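DNA-dependent metalloprotease SPRTN (Homo sapiens, PDB 6MDW) cleaves proteins covalently cross-linked to DNA, acting during DNA synthesis as a DNA-dependent zinc metalloendopeptidase that protects genome integrity. Local coordinates at residues L89-E92 with M93-Y97; F29-F32 with N33-F37; R71-E74 with P75-K78. One frame throughout, in Å; residues are numbered along the deposited sequence.

Interaction 1 of 3, residues L89-E92 with M93-Y97; sequences LLHE and MIHAY. With ZN (zinc ion), chain F.
Two different first torsions bring His91 and His95 to one zinc ion from successive turns of helix 82-100. His91 sends CG anti to the backbone N (chi1 178°), whereas His95 keeps CG beside its own N (chi1 -74°); the rings therefore converge obliquely, their planes 68° apart. Each ligates through NE2: His91 NE2 lies 2.0 Å from the zinc and His95 NE2 lies 2.1 Å from it, and the 3.0 Å between these two nitrogens comes from the shared metal. ND1 of His91 is hydrogen-bonded to the carbonyl of Thr130, which, together with the zinc bond, helps to fix the ring's rotation. Glu92, its chain bent at chi2, turns back so that OE1 sits at the edge of the His95 ring, near its plane and 3.9 Å from CD2. On another side of the helix, Met93 SD rests 3.8 Å from Leu89 CG, part of the packing against helix 25-36. Beneath all this run regular i to i+4 bonds, such as Ala96 N to Glu92 O at 2.9 Å. With His110 as the third histidine ligand and Glu92 as the active-site residue, this is the HExxH helix of a zinc metalloprotease.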
loop_
_atom_site.group_PDB
_atom_site.type_symbol
_atom_site.label_atom_id
_atom_site.label_comp_id
_atom_site.label_asym_id
_atom_site.label_seq_id
_atom_site.Cartn_x
_atom_site.Cartn_y
_atom_site.Cartn_z
ATOM N N LEU A 89 4.537 0.915 -5.127
ATOM C CA LEU A 89 5.381 -0.064 -4.451
ATOM C C LEU A 89 6.261 0.664 -3.429
ATOM O O LEU A 89 6.415 0.200 -2.305
ATOM C CB LEU A 89 6.239 -0.796 -5.485
ATOM C CG LEU A 89 7.314 -1.731 -4.916
ATOM C CD1 LEU A 89 6.758 -2.775 -3.986
ATOM C CD2 LEU A 89 8.107 -2.380 -6.027
ATOM N N LEU A 90 6.854 1.802 -3.839
ATOM C CA LEU A 90 7.806 2.486 -2.935
ATOM C C LEU A 90 7.058 3.002 -1.702
ATOM O O LEU A 90 7.573 2.951 -0.595
ATOM C CB LEU A 90 8.547 3.585 -3.691
ATOM C CG LEU A 90 9.648 3.091 -4.610
ATOM C CD1 LEU A 90 10.098 4.213 -5.510
ATOM C CD2 LEU A 90 10.802 2.471 -3.829
ATOM N N HIS A 91 5.826 3.510 -1.896
ATOM C CA HIS A 91 4.996 3.938 -0.783
ATOM C C HIS A 91 4.797 2.797 0.223
ATOM O O HIS A 91 5.019 2.962 1.415
ATOM C CB HIS A 91 3.660 4.469 -1.314
ATOM C CG HIS A 91 2.680 4.915 -0.283
ATOM N ND1 HIS A 91 2.238 6.235 -0.207
ATOM C CD2 HIS A 91 2.021 4.237 0.689
ATOM C CE1 HIS A 91 1.369 6.326 0.791
ATOM N NE2 HIS A 91 1.226 5.124 1.369
ATOM N N GLU A 92 4.404 1.626 -0.283
ATOM C CA GLU A 92 4.201 0.483 0.584
ATOM C C GLU A 92 5.506 0.055 1.267
ATOM O O GLU A 92 5.506 -0.329 2.426
ATOM C CB GLU A 92 3.613 -0.716 -0.171
ATOM C CG GLU A 92 2.259 -0.438 -0.808
ATOM C CD GLU A 92 1.235 0.145 0.134
ATOM O OE1 GLU A 92 1.225 -0.167 1.346
ATOM O OE2 GLU A 92 0.426 0.969 -0.367
ATOM N N MET A 93 6.623 0.117 0.534
ATOM C CA MET A 93 7.909 -0.271 1.141
ATOM C C MET A 93 8.326 0.665 2.274
ATOM O O MET A 93 8.988 0.208 3.220
ATOM C CB MET A 93 8.973 -0.353 0.049
ATOM C CG MET A 93 8.755 -1.539 -0.913
ATOM S SD MET A 93 9.981 -1.645 -2.259
ATOM C CE MET A 93 11.401 -2.245 -1.341
ATOM N N ILE A 94 7.928 1.936 2.214
ATOM C CA ILE A 94 8.196 2.844 3.321
ATOM C C ILE A 94 7.409 2.392 4.550
ATOM O O ILE A 94 7.937 2.277 5.643
ATOM C CB ILE A 94 7.871 4.306 2.970
ATOM C CG1 ILE A 94 8.785 4.810 1.847
ATOM C CG2 ILE A 94 8.029 5.141 4.213
ATOM C CD1 ILE A 94 8.360 6.146 1.323
ATOM N N HIS A 95 6.122 2.087 4.373
ATOM C CA HIS A 95 5.349 1.538 5.503
ATOM C C HIS A 95 6.034 0.280 6.038
ATOM O O HIS A 95 6.136 0.074 7.259
ATOM C CB HIS A 95 3.920 1.201 5.070
ATOM C CG HIS A 95 3.009 2.373 4.860
ATOM N ND1 HIS A 95 2.829 3.401 5.780
ATOM C CD2 HIS A 95 2.186 2.643 3.822
ATOM C CE1 HIS A 95 1.933 4.251 5.273
ATOM N NE2 HIS A 95 1.536 3.819 4.069
ATOM N N ALA A 96 6.450 -0.603 5.149
ATOM C CA ALA A 96 7.110 -1.842 5.578
ATOM C C ALA A 96 8.391 -1.503 6.369
ATOM O O ALA A 96 8.692 -2.148 7.365
ATOM C CB ALA A 96 7.419 -2.702 4.391
ATOM N N TYR A 97 9.191 -0.549 5.874
ATOM C CA TYR A 97 10.433 -0.215 6.544
ATOM C C TYR A 97 10.171 0.297 7.958
ATOM O O TYR A 97 10.907 -0.064 8.893
ATOM C CB TYR A 97 11.203 0.839 5.746
ATOM C CG TYR A 97 12.547 1.159 6.355
ATOM C CD1 TYR A 97 13.629 0.372 6.058
ATOM C CD2 TYR A 97 12.730 2.247 7.183
ATOM C CE1 TYR A 97 14.879 0.625 6.598
ATOM C CE2 TYR A 97 13.965 2.498 7.763
ATOM C CZ TYR A 97 15.044 1.698 7.438
ATOM O OH TYR A 97 16.279 1.934 8.017
HETATM ZN ZN ZN F . 0.009 4.714 2.943
#

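Interaction 2 of 3, residues F29-F32 with N33-F37; sequences FVQF and NDQFF
Phe32 and Phe36, Gln31 and Gln35 meet one turn apart on helix 25-36, an amphipathic helix of the SprT-like protease domain that packs on the zinc-binding helix 82-100. The backbone supplies the regular i to i+4 ladder, from Asn33 N to Phe29 O at 2.9 Å as far as Phe36 N to Phe32 O, also 2.9 Å. Of the polar side chains, Gln31 and Gln35 both extend beyond CG and join through one bond, Gln31 NE2 to Gln35 OE1, 2.9 Å. It is nearly straight at the hydrogen (166°) and leaves Gln31 in its amide plane, but reaches OE1 from above the carbonyl plane, not on a lone pair; the two amides stand 88° apart. The side chain of Asn33 has its partner outside the helix: OD1 accepts from the backbone N-H of Leu41, tying the chain beyond the helix back to it. The apolar pairing belongs to Phe32 and Phe36, which lie side by side and point the same way, their planes 46° apart. CD1 of Phe32 meets the edge of the Phe36 ring at CE2, 3.6 Å away, while Gln35 CB lies over one face of that ring. Phe37, the first residue to leave helical phi/psi, brings the edge of its ring, at CD2, to 3.4 Å from the carbonyl O of Phe32.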
loop_
_atom_site.group_PDB
_atom_site.type_symbol
_atom_site.label_atom_id
_atom_site.label_comp_id
_atom_site.label_asym_id
_atom_site.label_seq_id
_atom_site.Cartn_x
_atom_site.Cartn_y
_atom_site.Cartn_z
ATOM N N PHE A 29 11.345 -5.016 -6.478
ATOM C CA PHE A 29 11.463 -5.112 -5.045
ATOM C C PHE A 29 12.936 -5.292 -4.658
ATOM O O PHE A 29 13.439 -4.575 -3.791
ATOM C CB PHE A 29 10.565 -6.223 -4.495
ATOM C CG PHE A 29 10.868 -6.602 -3.077
ATOM C CD1 PHE A 29 10.608 -5.738 -2.031
ATOM C CD2 PHE A 29 11.458 -7.820 -2.807
ATOM C CE1 PHE A 29 10.962 -6.079 -0.732
ATOM C CE2 PHE A 29 11.794 -8.165 -1.510
ATOM C CZ PHE A 29 11.551 -7.286 -0.484
ATOM N N VAL A 30 13.631 -6.236 -5.311
ATOM C CA VAL A 30 15.005 -6.519 -4.949
ATOM C C VAL A 30 15.858 -5.262 -5.169
ATOM O O VAL A 30 16.681 -4.850 -4.305
ATOM C CB VAL A 30 15.523 -7.721 -5.758
ATOM C CG1 VAL A 30 17.043 -7.819 -5.724
ATOM C CG2 VAL A 30 14.875 -9.009 -5.294
ATOM N N GLN A 31 15.648 -4.597 -6.292
ATOM C CA GLN A 31 16.368 -3.404 -6.645
ATOM C C GLN A 31 16.141 -2.321 -5.584
ATOM O O GLN A 31 17.070 -1.702 -5.071
ATOM C CB GLN A 31 15.968 -2.897 -8.025
ATOM C CG GLN A 31 16.666 -1.615 -8.445
ATOM C CD GLN A 31 16.052 -0.934 -9.646
ATOM O OE1 GLN A 31 15.299 -1.533 -10.417
ATOM N NE2 GLN A 31 16.350 0.338 -9.813
ATOM N N PHE A 32 14.877 -2.100 -5.205
ATOM C CA PHE A 32 14.561 -0.983 -4.326
ATOM C C PHE A 32 14.978 -1.261 -2.889
ATOM O O PHE A 32 15.375 -0.349 -2.180
ATOM C CB PHE A 32 13.076 -0.619 -4.437
ATOM C CG PHE A 32 12.618 -0.154 -5.795
ATOM C CD1 PHE A 32 13.506 0.306 -6.765
ATOM C CD2 PHE A 32 11.276 -0.170 -6.107
ATOM C CE1 PHE A 32 13.059 0.777 -7.990
ATOM C CE2 PHE A 32 10.828 0.307 -7.325
ATOM C CZ PHE A 32 11.719 0.766 -8.272
ATOM N N ASN A 33 14.922 -2.518 -2.444
ATOM C CA ASN A 33 15.419 -2.881 -1.138
ATOM C C ASN A 33 16.901 -2.508 -1.046
ATOM O O ASN A 33 17.342 -1.844 -0.079
ATOM C CB ASN A 33 15.198 -4.365 -0.869
ATOM C CG ASN A 33 15.754 -4.791 0.471
ATOM O OD1 ASN A 33 15.626 -4.074 1.448
ATOM N ND2 ASN A 33 16.307 -5.996 0.526
ATOM N N ASP A 34 17.630 -2.828 -2.115
ATOM C CA ASP A 34 19.090 -2.580 -2.176
ATOM C C ASP A 34 19.380 -1.073 -2.283
ATOM O O ASP A 34 20.280 -0.521 -1.607
ATOM C CB ASP A 34 19.688 -3.328 -3.366
ATOM C CG ASP A 34 21.158 -3.036 -3.626
ATOM O OD1 ASP A 34 21.926 -3.174 -2.668
ATOM O OD2 ASP A 34 21.493 -2.626 -4.780
ATOM N N GLN A 35 18.678 -0.379 -3.170
ATOM C CA GLN A 35 19.025 1.001 -3.523
ATOM C C GLN A 35 18.494 2.025 -2.518
ATOM O O GLN A 35 19.151 3.066 -2.356
ATOM C CB GLN A 35 18.513 1.353 -4.911
ATOM C CG GLN A 35 19.247 0.586 -6.001
ATOM C CD GLN A 35 18.874 1.062 -7.376
ATOM O OE1 GLN A 35 17.802 1.605 -7.602
ATOM N NE2 GLN A 35 19.792 0.859 -8.313
ATOM N N PHE A 36 17.341 1.761 -1.871
ATOM C CA PHE A 36 16.650 2.768 -1.105
ATOM C C PHE A 36 16.394 2.372 0.339
ATOM O O PHE A 36 16.051 3.283 1.104
ATOM C CB PHE A 36 15.325 3.158 -1.778
ATOM C CG PHE A 36 15.529 3.593 -3.203
ATOM C CD1 PHE A 36 16.412 4.624 -3.493
ATOM C CD2 PHE A 36 14.886 2.946 -4.244
ATOM C CE1 PHE A 36 16.674 4.983 -4.802
ATOM C CE2 PHE A 36 15.144 3.322 -5.554
ATOM C CZ PHE A 36 16.045 4.326 -5.822
ATOM N N PHE A 37 16.544 1.100 0.748
ATOM C CA PHE A 37 16.182 0.669 2.090
ATOM C C PHE A 37 17.302 -0.117 2.762
ATOM O O PHE A 37 17.075 -0.800 3.726
ATOM C CB PHE A 37 14.876 -0.148 2.076
ATOM C CG PHE A 37 13.693 0.677 1.632
ATOM C CD1 PHE A 37 13.099 1.563 2.512
ATOM C CD2 PHE A 37 13.274 0.643 0.323
ATOM C CE1 PHE A 37 12.027 2.354 2.113
ATOM C CE2 PHE A 37 12.184 1.407 -0.069
ATOM C CZ PHE A 37 11.571 2.259 0.818
HETATM O O HOH W 1 17.767 -6.581 -2.423
#

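Interaction 3 of 3, residues R71-E74 with P75-K78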
loop_
_atom_site.group_PDB
_atom_site.type_symbol
_atom_site.label_atom_id
_atom_site.label_comp_id
_atom_site.label_asym_id
_atom_site.label_seq_id
_atom_site.Cartn_x
_atom_site.Cartn_y
_atom_site.Cartn_z
ATOM N N ARG A 71 1.019 -6.194 -1.027
ATOM C CA ARG A 71 0.210 -6.619 -2.134
ATOM C C ARG A 71 -0.049 -5.425 -3.052
ATOM O O ARG A 71 -0.352 -4.346 -2.512
ATOM C CB ARG A 71 -1.112 -7.173 -1.602
ATOM C CG ARG A 71 -0.913 -8.226 -0.530
ATOM C CD ARG A 71 -0.361 -9.466 -1.188
ATOM N NE ARG A 71 -0.323 -10.571 -0.254
ATOM C CZ ARG A 71 0.783 -11.059 0.288
ATOM N NH1 ARG A 71 1.944 -10.461 0.098
ATOM N NH2 ARG A 71 0.724 -12.181 0.985
ATOM N N LEU A 72 0.090 -5.644 -4.357
ATOM C CA LEU A 72 -0.164 -4.645 -5.391
ATOM C C LEU A 72 -1.345 -5.125 -6.235
ATOM O O LEU A 72 -1.385 -6.309 -6.624
ATOM C CB LEU A 72 1.062 -4.477 -6.296
ATOM C CG LEU A 72 2.247 -3.738 -5.673
ATOM C CD1 LEU A 72 3.417 -3.738 -6.607
ATOM C CD2 LEU A 72 1.904 -2.304 -5.327
ATOM N N SER A 73 -2.271 -4.215 -6.556
ATOM C CA SER A 73 -3.477 -4.546 -7.310
ATOM C C SER A 73 -3.154 -4.717 -8.790
ATOM O O SER A 73 -2.890 -3.729 -9.486
ATOM C CB SER A 73 -4.496 -3.468 -7.108
ATOM O OG SER A 73 -5.600 -3.707 -7.949
ATOM N N GLU A 74 -3.231 -5.943 -9.309
ATOM C CA GLU A 74 -3.143 -6.154 -10.719
ATOM C C GLU A 74 -4.302 -5.428 -11.396
ATOM O O GLU A 74 -4.072 -4.719 -12.362
ATOM C CB GLU A 74 -3.053 -7.647 -11.065
ATOM C CG GLU A 74 -2.786 -7.908 -12.527
ATOM C CD GLU A 74 -2.280 -9.301 -12.873
ATOM O OE1 GLU A 74 -1.517 -9.884 -12.071
ATOM O OE2 GLU A 74 -2.633 -9.787 -13.960
ATOM N N PRO A 75 -5.577 -5.530 -10.949
ATOM C CA PRO A 75 -6.657 -4.792 -11.621
ATOM C C PRO A 75 -6.399 -3.284 -11.775
ATOM O O PRO A 75 -6.683 -2.721 -12.844
ATOM C CB PRO A 75 -7.867 -5.043 -10.708
ATOM C CG PRO A 75 -7.576 -6.392 -10.102
ATOM C CD PRO A 75 -6.083 -6.365 -9.845
ATOM N N LEU A 76 -5.816 -2.655 -10.763
ATOM C CA LEU A 76 -5.700 -1.174 -10.754
ATOM C C LEU A 76 -4.381 -0.736 -11.393
ATOM O O LEU A 76 -4.311 0.405 -11.842
ATOM C CB LEU A 76 -5.795 -0.634 -9.338
ATOM C CG LEU A 76 -7.168 -0.762 -8.671
ATOM C CD1 LEU A 76 -7.118 -0.272 -7.245
ATOM C CD2 LEU A 76 -8.217 0.014 -9.473
ATOM N N LEU A 77 -3.353 -1.593 -11.429
ATOM C CA LEU A 77 -2.027 -1.151 -11.899
ATOM C C LEU A 77 -1.617 -1.719 -13.251
ATOM O O LEU A 77 -0.748 -1.113 -13.889
ATOM C CB LEU A 77 -0.964 -1.490 -10.853
ATOM C CG LEU A 77 -1.111 -0.710 -9.562
ATOM C CD1 LEU A 77 -0.229 -1.294 -8.471
ATOM C CD2 LEU A 77 -0.756 0.753 -9.802
ATOM N N LYS A 78 -2.162 -2.862 -13.688
ATOM C CA LYS A 78 -1.616 -3.535 -14.898
ATOM C C LYS A 78 -1.613 -2.622 -16.132
ATOM O O LYS A 78 -0.701 -2.721 -16.980
ATOM C CB LYS A 78 -2.434 -4.802 -15.183
ATOM C CG LYS A 78 -1.927 -5.686 -16.316
ATOM C CD LYS A 78 -2.871 -6.844 -16.644
ATOM C CE LYS A 78 -2.167 -8.170 -16.867
ATOM N NZ LYS A 78 -1.012 -8.055 -17.790
#
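Over one face of the Pro75 ring lies the hydroxyl of Ser73, whose OG is 3.3 Å from Pro75 CD and not much farther from the other ring atoms. The carboxylate of Glu74 is approached obliquely at one oxygen: Lys78 CE comes to 3.4 Å from Glu74 OE2. The two side chains run side by side in the same direction, but Lys78 bends at chi3 and chi4 and leaves NZ 4.5 Å from OE2, too far for a salt bridge, so any attraction is probably modest. Here strand 68-73 of the mixed sheet passes directly into the short helix 74-77, and Ser73 is its N-cap. With OG anti to the backbone N (chi1 174°), the hydroxyl accepts from Leu76 N at 3.0 Å, with an angle of 148° at the hydrogen. The same OG is hydrogen-bonded to the carbonyl of Met52, so one buried oxygen both caps the helix and ties it to a loop. Ser73 O takes Leu77 N at 2.9 Å, and Glu74 O takes Lys78 N at 3.0 Å. Across the turn from strand to helix, in the conformer given for Leu72, its CD2 lies 3.9 Å from Leu77 CD1. Trp48 of strand 45-49 and Thr88 of helix 82-100 touch both leucines.

Overall arrangement
All three contacts belong to the SprT-like protease part of the chain, in the order interaction 2, interaction 3, interaction 1. Helix 82-100, which holds interaction 1, is the common neighbour. Helix 25-36 packs on it, the centres of interactions 1 and 2 lying about 11 Å apart: Leu90 CD2 meets Phe32 CD2 at 3.5 Å, and Met93 lies among Phe29, Asn33 and Phe37. The strand-to-helix junction of interaction 3, its centre about 15 Å from that of interaction 1, touches the helix beside Leu89 in the conformer given for Leu72. Interactions 2 and 3 stay about 8 Å apart at their nearest atoms. The HExxH helix thus lies between helix 25-36 and the mixed sheet, consistent with a packed surround for the helix that carries two of the zinc ligands.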